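Local coordinates for protein diacylglycerol O-acyltransferase (Marinobacter hydrocarbonoclasticus, PDB 6CHJ) that probably transfers acyl groups from acyl-CoA to diacylglycerol or fatty alcohols, making triacylglycerols and wax esters in bacterial lipid metabolism, at residues 240-251 and 435-446; 267-275 and 315-325. All coordinates share one frame; numbering follows the deposited sequence.

Contact 1: residues 240-251 and 435-446; sequences RFAAQSWCLKRI and LQRMLDYLEQGL
The indole of Trp246 meets helix 437-446 largely through its rim: Glu443 OE1 and Leu439 O sit at the ring edge, the latter 3.4 Å from CZ2, while Gln244 CG covers one face. The Glu443 carboxylate is nearly coplanar with the indole (3°), yet the bond from Trp246 NE1 to Glu443 OE1, at 2.6 Å, is weak because the N-H points off the oxygen. The guanidinium of Arg250 carries Leu446 CD2 on one face, centred 3.5 Å above the plane, and the carboxylate of Glu443 at its edge. Arg250 NH1 lies 2.7 Å from Glu443 OE1 and Arg250 NH2 2.7 Å from Glu443 OE2, an end-on salt bridge. Glu443 reaches both partners because its chain is bent at chi2 (62°), and Arg250 because its own is extended. Glu443 OE1 therefore faces two donors, Arg250 NH1 and, more weakly, Trp246 NE1; Glu450 adds a second carboxylate at Arg250 NE. At the far end, the Arg240 guanidinium receives Gln436 OE1 at its edge; NH1 donates to that oxygen over 2.8 Å, on a lone pair in the carbonyl plane, while NH2 adds a weak bond.

Between these polar ends, Ala242 CB lies 3.6 Å from Leu435 CD2 and also touches Gln436 CG and Leu439 CG, and Leu442 CD1 approaches Trp246 CH2. The axes of strand 240-247 and helix 437-446 cross at -32°, 8.4 Å apart at closest. CB atoms of Ala242, Gln244 and Trp246 point toward the helix and those of Phe241 and Ala243 away, while Met438 and Leu442 reach strand 420-428. Following that strand, the helix turns back onto one face of the sheet, over it and border strand 239-247, an alpha/beta layering consistent with the CoA-dependent acyltransferase fold.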
loop_
_atom_site.group_PDB
_atom_site.type_symbol
_atom_site.label_atom_id
_atom_site.label_comp_id
_atom_site.label_asym_id
_atom_site.label_seq_id
_atom_site.Cartn_x
_atom_site.Cartn_y
_atom_site.Cartn_z
ATOM N N ARG B 240 6.436 10.876 3.493
ATOM C CA ARG B 240 5.864 12.204 3.421
ATOM C C ARG B 240 6.368 12.834 2.137
ATOM O O ARG B 240 7.586 12.888 1.907
ATOM C CB ARG B 240 6.242 13.063 4.634
ATOM C CG ARG B 240 5.039 13.775 5.241
ATOM C CD ARG B 240 5.435 14.931 6.146
ATOM N NE ARG B 240 4.274 15.571 6.756
ATOM C CZ ARG B 240 3.403 16.332 6.093
ATOM N NH1 ARG B 240 3.557 16.550 4.787
ATOM N NH2 ARG B 240 2.372 16.877 6.732
ATOM N N PHE B 241 5.430 13.271 1.294
ATOM C CA PHE B 241 5.727 13.879 0.009
ATOM C C PHE B 241 5.386 15.363 0.040
ATOM O O PHE B 241 4.327 15.763 0.527
ATOM C CB PHE B 241 4.951 13.209 -1.116
ATOM C CG PHE B 241 5.259 13.766 -2.473
ATOM C CD1 PHE B 241 6.570 13.832 -2.929
ATOM C CD2 PHE B 241 4.246 14.210 -3.298
ATOM C CE1 PHE B 241 6.857 14.333 -4.188
ATOM C CE2 PHE B 241 4.533 14.718 -4.557
ATOM C CZ PHE B 241 5.830 14.776 -5.001
ATOM N N ALA B 242 6.301 16.179 -0.478
ATOM C CA ALA B 242 6.141 17.631 -0.518
ATOM C C ALA B 242 6.648 18.104 -1.865
ATOM O O ALA B 242 7.806 17.847 -2.223
ATOM C CB ALA B 242 6.902 18.323 0.619
ATOM N N ALA B 243 5.781 18.763 -2.615
ATOM C CA ALA B 243 6.112 19.242 -3.943
ATOM C C ALA B 243 5.628 20.676 -4.074
ATOM O O ALA B 243 4.704 21.101 -3.369
ATOM C CB ALA B 243 5.493 18.361 -5.045
ATOM N N GLN B 244 6.276 21.422 -4.973
ATOM C CA GLN B 244 5.966 22.831 -5.209
ATOM C C GLN B 244 6.728 23.315 -6.437
ATOM O O GLN B 244 7.759 22.747 -6.814
ATOM C CB GLN B 244 6.307 23.705 -3.992
ATOM C CG GLN B 244 5.967 25.208 -4.110
ATOM C CD GLN B 244 4.585 25.492 -4.712
ATOM O OE1 GLN B 244 4.357 25.340 -5.925
ATOM N NE2 GLN B 244 3.655 25.914 -3.855
ATOM N N SER B 245 6.190 24.361 -7.056
ATOM C CA SER B 245 6.740 24.997 -8.241
ATOM C C SER B 245 7.262 26.380 -7.883
ATOM O O SER B 245 6.701 27.067 -7.022
ATOM C CB SER B 245 5.678 25.133 -9.341
ATOM O OG SER B 245 5.374 23.888 -9.955
ATOM N N TRP B 246 8.336 26.788 -8.560
ATOM C CA TRP B 246 8.885 28.134 -8.439
ATOM C C TRP B 246 9.137 28.697 -9.831
ATOM O O TRP B 246 9.625 27.982 -10.715
ATOM C CB TRP B 246 10.194 28.150 -7.626
ATOM C CG TRP B 246 10.007 28.104 -6.125
ATOM C CD1 TRP B 246 9.968 29.154 -5.287
ATOM C CD2 TRP B 246 9.857 26.933 -5.305
ATOM N NE1 TRP B 246 9.819 28.727 -3.987
ATOM C CE2 TRP B 246 9.727 27.367 -3.975
ATOM C CE3 TRP B 246 9.817 25.565 -5.574
ATOM C CZ2 TRP B 246 9.544 26.487 -2.908
ATOM C CZ3 TRP B 246 9.634 24.684 -4.512
ATOM C CH2 TRP B 246 9.496 25.149 -3.198
ATOM N N CYS B 247 8.830 29.983 -10.023
ATOM C CA CYS B 247 8.925 30.557 -11.361
ATOM C C CYS B 247 10.376 30.695 -11.792
ATOM O O CYS B 247 11.214 31.206 -11.045
ATOM C CB CYS B 247 8.245 31.920 -11.440
ATOM S SG CYS B 247 8.593 32.688 -13.055
ATOM N N LEU B 248 10.659 30.274 -13.024
ATOM C CA LEU B 248 12.026 30.271 -13.541
ATOM C C LEU B 248 12.625 31.681 -13.598
ATOM O O LEU B 248 13.726 31.913 -13.081
ATOM C CB LEU B 248 12.039 29.624 -14.924
ATOM C CG LEU B 248 13.305 28.964 -15.445
ATOM C CD1 LEU B 248 14.124 28.381 -14.301
ATOM C CD2 LEU B 248 12.934 27.897 -16.471
ATOM N N LYS B 249 11.931 32.642 -14.229
ATOM C CA LYS B 249 12.558 33.957 -14.404
ATOM C C LYS B 249 12.770 34.653 -13.073
ATOM O O LYS B 249 13.719 35.437 -12.927
ATOM C CB LYS B 249 11.755 34.855 -15.364
ATOM C CG LYS B 249 12.196 36.354 -15.321
ATOM C CD LYS B 249 13.713 36.576 -15.657
ATOM C CE LYS B 249 14.251 37.908 -15.076
ATOM N NZ LYS B 249 15.744 38.045 -15.124
ATOM N N ARG B 250 11.935 34.356 -12.082
ATOM C CA ARG B 250 12.275 34.779 -10.729
ATOM C C ARG B 250 13.658 34.271 -10.339
ATOM O O ARG B 250 14.469 35.011 -9.773
ATOM C CB ARG B 250 11.216 34.285 -9.743
ATOM C CG ARG B 250 11.565 34.524 -8.307
ATOM C CD ARG B 250 10.395 34.211 -7.351
ATOM N NE ARG B 250 10.803 34.531 -5.982
ATOM C CZ ARG B 250 10.372 33.920 -4.887
ATOM N NH1 ARG B 250 9.496 32.925 -4.971
ATOM N NH2 ARG B 250 10.826 34.317 -3.698
ATOM N N ILE B 251 13.967 33.023 -10.690
ATOM C CA ILE B 251 15.251 32.428 -10.331
ATOM C C ILE B 251 16.359 32.937 -11.246
ATOM O O ILE B 251 17.505 33.116 -10.817
ATOM C CB ILE B 251 15.130 30.888 -10.367
ATOM C CG1 ILE B 251 14.404 30.369 -9.129
ATOM C CG2 ILE B 251 16.475 30.203 -10.519
ATOM C CD1 ILE B 251 14.146 28.854 -9.189
ATOM N N LEU B 435 8.014 17.517 7.231
ATOM C CA LEU B 435 8.832 17.686 6.041
ATOM C C LEU B 435 8.234 18.700 5.076
ATOM O O LEU B 435 8.971 19.293 4.276
ATOM C CB LEU B 435 9.006 16.318 5.365
ATOM C CG LEU B 435 9.802 16.119 4.075
ATOM C CD1 LEU B 435 10.321 14.684 4.008
ATOM C CD2 LEU B 435 8.919 16.361 2.886
ATOM N N GLN B 436 6.908 18.907 5.121
ATOM C CA GLN B 436 6.281 19.875 4.223
ATOM C C GLN B 436 6.804 21.285 4.483
ATOM O O GLN B 436 6.780 22.136 3.585
ATOM C CB GLN B 436 4.748 19.830 4.361
ATOM C CG GLN B 436 4.020 19.315 3.088
ATOM C CD GLN B 436 2.464 19.373 3.158
ATOM O OE1 GLN B 436 1.824 18.513 3.779
ATOM N NE2 GLN B 436 1.864 20.377 2.498
ATOM N N ARG B 437 7.294 21.551 5.692
ATOM C CA ARG B 437 7.782 22.889 5.984
ATOM C C ARG B 437 8.997 23.243 5.141
ATOM O O ARG B 437 9.296 24.433 4.971
ATOM C CB ARG B 437 8.098 23.011 7.469
ATOM C CG ARG B 437 7.089 23.835 8.213
ATOM C CD ARG B 437 7.293 23.730 9.695
ATOM N NE ARG B 437 6.179 23.019 10.308
ATOM C CZ ARG B 437 6.176 22.550 11.553
ATOM N NH1 ARG B 437 7.241 22.717 12.335
ATOM N NH2 ARG B 437 5.098 21.914 12.012
ATOM N N MET B 438 9.684 22.242 4.579
ATOM C CA MET B 438 10.823 22.523 3.712
ATOM C C MET B 438 10.429 23.273 2.447
ATOM O O MET B 438 11.301 23.885 1.817
ATOM C CB MET B 438 11.549 21.226 3.350
ATOM C CG MET B 438 12.549 20.816 4.412
ATOM S SD MET B 438 13.744 19.656 3.774
ATOM C CE MET B 438 14.694 20.756 2.752
ATOM N N LEU B 439 9.155 23.225 2.051
ATOM C CA LEU B 439 8.674 24.062 0.952
ATOM C C LEU B 439 8.787 25.544 1.299
ATOM O O LEU B 439 9.222 26.355 0.476
ATOM C CB LEU B 439 7.224 23.708 0.617
ATOM C CG LEU B 439 6.976 22.291 0.112
ATOM C CD1 LEU B 439 5.524 22.127 -0.352
ATOM C CD2 LEU B 439 7.973 21.975 -1.005
ATOM N N ASP B 440 8.379 25.918 2.510
ATOM C CA ASP B 440 8.551 27.299 2.936
ATOM C C ASP B 440 10.022 27.627 3.120
ATOM O O ASP B 440 10.437 28.757 2.847
ATOM C CB ASP B 440 7.797 27.558 4.239
ATOM C CG ASP B 440 6.366 27.083 4.186
ATOM O OD1 ASP B 440 5.609 27.553 3.306
ATOM O OD2 ASP B 440 6.004 26.227 5.022
ATOM N N TYR B 441 10.827 26.643 3.534
ATOM C CA TYR B 441 12.252 26.890 3.733
ATOM C C TYR B 441 12.972 27.062 2.402
ATOM O O TYR B 441 13.907 27.868 2.299
ATOM C CB TYR B 441 12.880 25.762 4.551
ATOM C CG TYR B 441 12.258 25.554 5.923
ATOM C CD1 TYR B 441 11.464 26.539 6.511
ATOM C CD2 TYR B 441 12.477 24.370 6.635
ATOM C CE1 TYR B 441 10.902 26.356 7.762
ATOM C CE2 TYR B 441 11.915 24.179 7.893
ATOM C CZ TYR B 441 11.121 25.180 8.446
ATOM O OH TYR B 441 10.550 25.002 9.684
ATOM N N LEU B 442 12.557 26.323 1.368
ATOM C CA LEU B 442 13.102 26.587 0.039
ATOM C C LEU B 442 12.727 27.988 -0.416
ATOM O O LEU B 442 13.561 28.719 -0.969
ATOM C CB LEU B 442 12.601 25.566 -0.983
ATOM C CG LEU B 442 13.018 24.099 -0.909
ATOM C CD1 LEU B 442 11.961 23.200 -1.602
ATOM C CD2 LEU B 442 14.404 23.878 -1.496
ATOM N N GLU B 443 11.471 28.377 -0.188
ATOM C CA GLU B 443 10.994 29.659 -0.680
ATOM C C GLU B 443 11.678 30.794 0.070
ATOM O O GLU B 443 12.064 31.802 -0.528
ATOM C CB GLU B 443 9.458 29.713 -0.566
ATOM C CG GLU B 443 8.825 31.107 -0.660
ATOM C CD GLU B 443 9.076 31.804 -2.003
ATOM O OE1 GLU B 443 9.227 31.109 -3.033
ATOM O OE2 GLU B 443 9.120 33.057 -2.026
ATOM N N GLN B 444 11.899 30.608 1.368
ATOM C CA GLN B 444 12.625 31.585 2.156
ATOM C C GLN B 444 14.091 31.681 1.704
ATOM O O GLN B 444 14.673 32.778 1.679
ATOM C CB GLN B 444 12.499 31.203 3.634
ATOM C CG GLN B 444 13.234 32.106 4.625
ATOM C CD GLN B 444 13.589 31.395 5.916
ATOM O OE1 GLN B 444 13.259 30.216 6.100
ATOM N NE2 GLN B 444 14.272 32.098 6.818
ATOM N N GLY B 445 14.697 30.545 1.319
ATOM C CA GLY B 445 16.062 30.575 0.810
ATOM C C GLY B 445 16.196 31.412 -0.450
ATOM O O GLY B 445 17.175 32.144 -0.624
ATOM N N LEU B 446 15.194 31.345 -1.333
ATOM C CA LEU B 446 15.240 32.156 -2.544
ATOM C C LEU B 446 14.951 33.634 -2.238
ATOM O O LEU B 446 15.573 34.532 -2.817
ATOM C CB LEU B 446 14.254 31.590 -3.560
ATOM C CG LEU B 446 14.140 32.265 -4.925
ATOM C CD1 LEU B 446 15.448 32.129 -5.673
ATOM C CD2 LEU B 446 13.006 31.643 -5.718
#

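Contact 2: residues 267-275 and 315-325; sequences TAMCAAALR and LHTDVQEAGER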
loop_
_atom_site.group_PDB
_atom_site.type_symbol
_atom_site.label_atom_id
_atom_site.label_comp_id
_atom_site.label_asym_id
_atom_site.label_seq_id
_atom_site.Cartn_x
_atom_site.Cartn_y
_atom_site.Cartn_z
ATOM N N THR B 267 20.293 24.600 -6.289
ATOM C CA THR B 267 21.053 23.846 -5.294
ATOM C C THR B 267 21.187 24.641 -4.002
ATOM O O THR B 267 21.118 24.076 -2.903
ATOM C CB THR B 267 22.427 23.478 -5.859
ATOM O OG1 THR B 267 22.254 22.665 -7.031
ATOM C CG2 THR B 267 23.249 22.701 -4.823
ATOM N N ALA B 268 21.374 25.958 -4.127
ATOM C CA ALA B 268 21.396 26.843 -2.967
ATOM C C ALA B 268 20.053 26.855 -2.249
ATOM O O ALA B 268 20.001 26.887 -1.014
ATOM C CB ALA B 268 21.775 28.263 -3.409
ATOM N N MET B 269 18.952 26.866 -3.003
ATOM C CA MET B 269 17.644 26.752 -2.362
ATOM C C MET B 269 17.560 25.485 -1.520
ATOM O O MET B 269 17.079 25.532 -0.381
ATOM C CB MET B 269 16.527 26.782 -3.398
ATOM C CG MET B 269 16.196 28.189 -3.898
ATOM S SD MET B 269 15.208 28.065 -5.393
ATOM C CE MET B 269 13.679 27.371 -4.738
ATOM N N CYS B 270 18.074 24.357 -2.044
ATOM C CA CYS B 270 18.108 23.123 -1.253
ATOM C C CYS B 270 19.017 23.265 -0.033
ATOM O O CYS B 270 18.626 22.897 1.083
ATOM C CB CYS B 270 18.543 21.933 -2.116
ATOM S SG CYS B 270 17.438 21.573 -3.552
ATOM N N ALA B 271 20.237 23.792 -0.220
ATOM C CA ALA B 271 21.129 24.042 0.921
ATOM C C ALA B 271 20.458 24.898 1.999
ATOM O O ALA B 271 20.513 24.568 3.190
ATOM C CB ALA B 271 22.415 24.717 0.450
ATOM N N ALA B 272 19.827 26.008 1.603
ATOM C CA ALA B 272 19.148 26.864 2.579
ATOM C C ALA B 272 18.029 26.106 3.288
ATOM O O ALA B 272 17.985 26.060 4.525
ATOM C CB ALA B 272 18.596 28.126 1.903
ATOM N N ALA B 273 17.129 25.479 2.516
ATOM C CA ALA B 273 16.023 24.729 3.114
ATOM C C ALA B 273 16.532 23.669 4.082
ATOM O O ALA B 273 16.001 23.522 5.192
ATOM C CB ALA B 273 15.149 24.094 2.027
ATOM N N LEU B 274 17.567 22.920 3.680
ATOM C CA LEU B 274 18.091 21.877 4.556
ATOM C C LEU B 274 18.654 22.479 5.828
ATOM O O LEU B 274 18.507 21.907 6.917
ATOM C CB LEU B 274 19.176 21.074 3.838
ATOM C CG LEU B 274 18.732 19.979 2.868
ATOM C CD1 LEU B 274 19.893 19.571 1.988
ATOM C CD2 LEU B 274 18.144 18.763 3.623
ATOM N N ARG B 275 19.317 23.632 5.696
ATOM C CA ARG B 275 19.885 24.318 6.846
ATOM C C ARG B 275 18.787 24.736 7.814
ATOM O O ARG B 275 18.843 24.416 9.006
ATOM C CB ARG B 275 20.703 25.525 6.364
ATOM C CG ARG B 275 21.337 26.339 7.472
ATOM C CD ARG B 275 22.074 27.547 6.913
ATOM N NE ARG B 275 22.135 28.604 7.912
ATOM C CZ ARG B 275 22.990 28.631 8.931
ATOM N NH1 ARG B 275 23.900 27.678 9.065
ATOM N NH2 ARG B 275 22.945 29.629 9.811
ATOM N N LEU B 315 27.122 21.328 0.462
ATOM C CA LEU B 315 26.013 22.270 0.504
ATOM C C LEU B 315 26.302 23.493 1.369
ATOM O O LEU B 315 25.549 24.476 1.288
ATOM C CB LEU B 315 24.745 21.554 0.985
ATOM C CG LEU B 315 24.227 20.553 -0.065
ATOM C CD1 LEU B 315 22.943 19.896 0.362
ATOM C CD2 LEU B 315 24.060 21.216 -1.408
ATOM N N HIS B 316 27.373 23.461 2.178
ATOM C CA HIS B 316 27.806 24.613 2.987
ATOM C C HIS B 316 26.709 25.068 3.939
ATOM O O HIS B 316 26.433 26.260 4.062
ATOM C CB HIS B 316 28.246 25.792 2.111
ATOM C CG HIS B 316 29.485 25.523 1.328
ATOM N ND1 HIS B 316 29.475 25.363 -0.039
ATOM C CD2 HIS B 316 30.774 25.376 1.720
ATOM C CE1 HIS B 316 30.706 25.125 -0.457
ATOM N NE2 HIS B 316 31.510 25.127 0.591
ATOM N N THR B 317 26.080 24.112 4.610
ATOM C CA THR B 317 25.036 24.418 5.575
ATOM C C THR B 317 25.581 25.003 6.864
ATOM O O THR B 317 24.797 25.310 7.762
ATOM C CB THR B 317 24.223 23.153 5.852
ATOM O OG1 THR B 317 25.117 22.082 6.206
ATOM C CG2 THR B 317 23.468 22.792 4.601
ATOM N N ASP B 318 26.890 25.170 6.970
ATOM C CA ASP B 318 27.520 25.859 8.090
ATOM C C ASP B 318 27.673 27.353 7.846
ATOM O O ASP B 318 28.125 28.070 8.744
ATOM C CB ASP B 318 28.894 25.241 8.362
ATOM C CG ASP B 318 29.885 25.531 7.252
ATOM O OD1 ASP B 318 31.065 25.819 7.555
ATOM O OD2 ASP B 318 29.489 25.492 6.071
ATOM N N VAL B 319 27.326 27.835 6.653
ATOM C CA VAL B 319 27.448 29.241 6.276
ATOM C C VAL B 319 26.114 29.936 6.525
ATOM O O VAL B 319 25.053 29.387 6.205
ATOM C CB VAL B 319 27.873 29.367 4.797
ATOM C CG1 VAL B 319 28.034 30.827 4.384
ATOM C CG2 VAL B 319 29.141 28.539 4.514
ATOM N N GLN B 320 26.157 31.155 7.071
ATOM C CA GLN B 320 24.932 31.836 7.491
ATOM C C GLN B 320 24.361 32.785 6.441
ATOM O O GLN B 320 23.160 32.764 6.178
ATOM C CB GLN B 320 25.161 32.604 8.792
ATOM C CG GLN B 320 23.857 33.002 9.438
ATOM C CD GLN B 320 24.033 33.558 10.832
ATOM O OE1 GLN B 320 25.048 33.302 11.482
ATOM N NE2 GLN B 320 23.046 34.327 11.302
ATOM N N GLU B 321 25.177 33.640 5.846
ATOM C CA GLU B 321 24.626 34.535 4.841
ATOM C C GLU B 321 24.332 33.775 3.549
ATOM O O GLU B 321 25.057 32.852 3.157
ATOM C CB GLU B 321 25.568 35.714 4.561
ATOM C CG GLU B 321 24.825 36.931 4.005
ATOM C CD GLU B 321 25.573 37.603 2.865
ATOM O OE1 GLU B 321 26.750 37.229 2.622
ATOM O OE2 GLU B 321 24.984 38.497 2.205
ATOM N N ALA B 322 23.253 34.187 2.885
ATOM C CA ALA B 322 22.768 33.459 1.720
ATOM C C ALA B 322 23.672 33.673 0.509
ATOM O O ALA B 322 23.976 32.720 -0.223
ATOM C CB ALA B 322 21.326 33.878 1.426
ATOM N N GLY B 323 24.104 34.914 0.267
ATOM C CA GLY B 323 24.988 35.169 -0.864
ATOM C C GLY B 323 26.321 34.453 -0.735
ATOM O O GLY B 323 26.865 33.943 -1.715
ATOM N N GLU B 324 26.857 34.393 0.477
ATOM C CA GLU B 324 28.070 33.625 0.714
ATOM C C GLU B 324 27.854 32.144 0.384
ATOM O O GLU B 324 28.665 31.522 -0.322
ATOM C CB GLU B 324 28.496 33.814 2.168
ATOM C CG GLU B 324 29.926 33.449 2.451
ATOM C CD GLU B 324 30.205 33.389 3.933
ATOM O OE1 GLU B 324 31.147 32.661 4.333
ATOM O OE2 GLU B 324 29.469 34.059 4.696
ATOM N N ARG B 325 26.736 31.575 0.863
ATOM C CA ARG B 325 26.463 30.155 0.641
ATOM C C ARG B 325 26.250 29.845 -0.838
ATOM O O ARG B 325 26.812 28.870 -1.356
ATOM C CB ARG B 325 25.258 29.706 1.462
ATOM C CG ARG B 325 25.303 28.213 1.778
ATOM C CD ARG B 325 24.103 27.741 2.579
ATOM N NE ARG B 325 23.822 28.648 3.683
ATOM C CZ ARG B 325 22.758 29.441 3.744
ATOM N NH1 ARG B 325 21.866 29.444 2.757
ATOM N NH2 ARG B 325 22.592 30.232 4.791
#
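Hydrogen bonding across this contact rests on Arg275, whose NH1 donates to Thr317 O over 2.8 Å (N-H...O 149°). The oxygen lies in the guanidinium plane, but the donor stands above the carbonyl plane. With CG anti to the backbone N (chi1 179°) and the chain extended, the group reaches past the helix surface to the turn 316-319. Val319 O lies 3.2 Å above one face of the Arg275 guanidinium, a position from which the N-H directions make no hydrogen bond; it is instead gripped side-on by Arg325, NE at 2.9 Å and NH2 at 3.0 Å from Val319 O. Thr317 OG1 bonds to Leu289 N.

As for charge, the two guanidinium planes are only 14° apart, and Arg275 NE is 3.5 Å from Arg325 NH2; the nearby carbonyl oxygens probably ease this pairing of like charges. Shortening Arg275 to an alanine would remove the NH1 donor, which is likely to leave Thr317 O without this partner and to open a gap over the Arg325 guanidinium face where Arg275 CD packs.

Apolar contact centres on Leu315: CB meets Ala271 CB, CD1 lies 3.5 Å from Leu274 CD1, and CD2 touches Thr267 CG2. Thr317 CG2 adds van der Waals contact with Ala271 O.

The arrangement is a strand-to-helix connection, a type I beta turn followed by the N-cap Glu321 of helix 322-338, laid against the flank of helix 262-280.

Following the chain from the N terminus, the first of the contact segments is reached at strand 239-247 and helix 248-258, followed directly by helix 262-280. Contact 2 closes the shorter loop, 39 residues long, when the chain returns from strand 310-314 and enters helix 322-338. Contact 1 closes only at helix 437-453, after 183 residues, so contact 2 is nested within it. Their centres are 14 Å apart and they touch: Met438 CE lies 3.4 Å from Ala273 CB. Helix 262-280 therefore meets both later helices. Contact 1 ties helix 437-453 to strand 239-247, and contact 2 ties helix 262-280 to the link leaving strand 310-314; these two strands are the outermost of one mixed sheet within the chain.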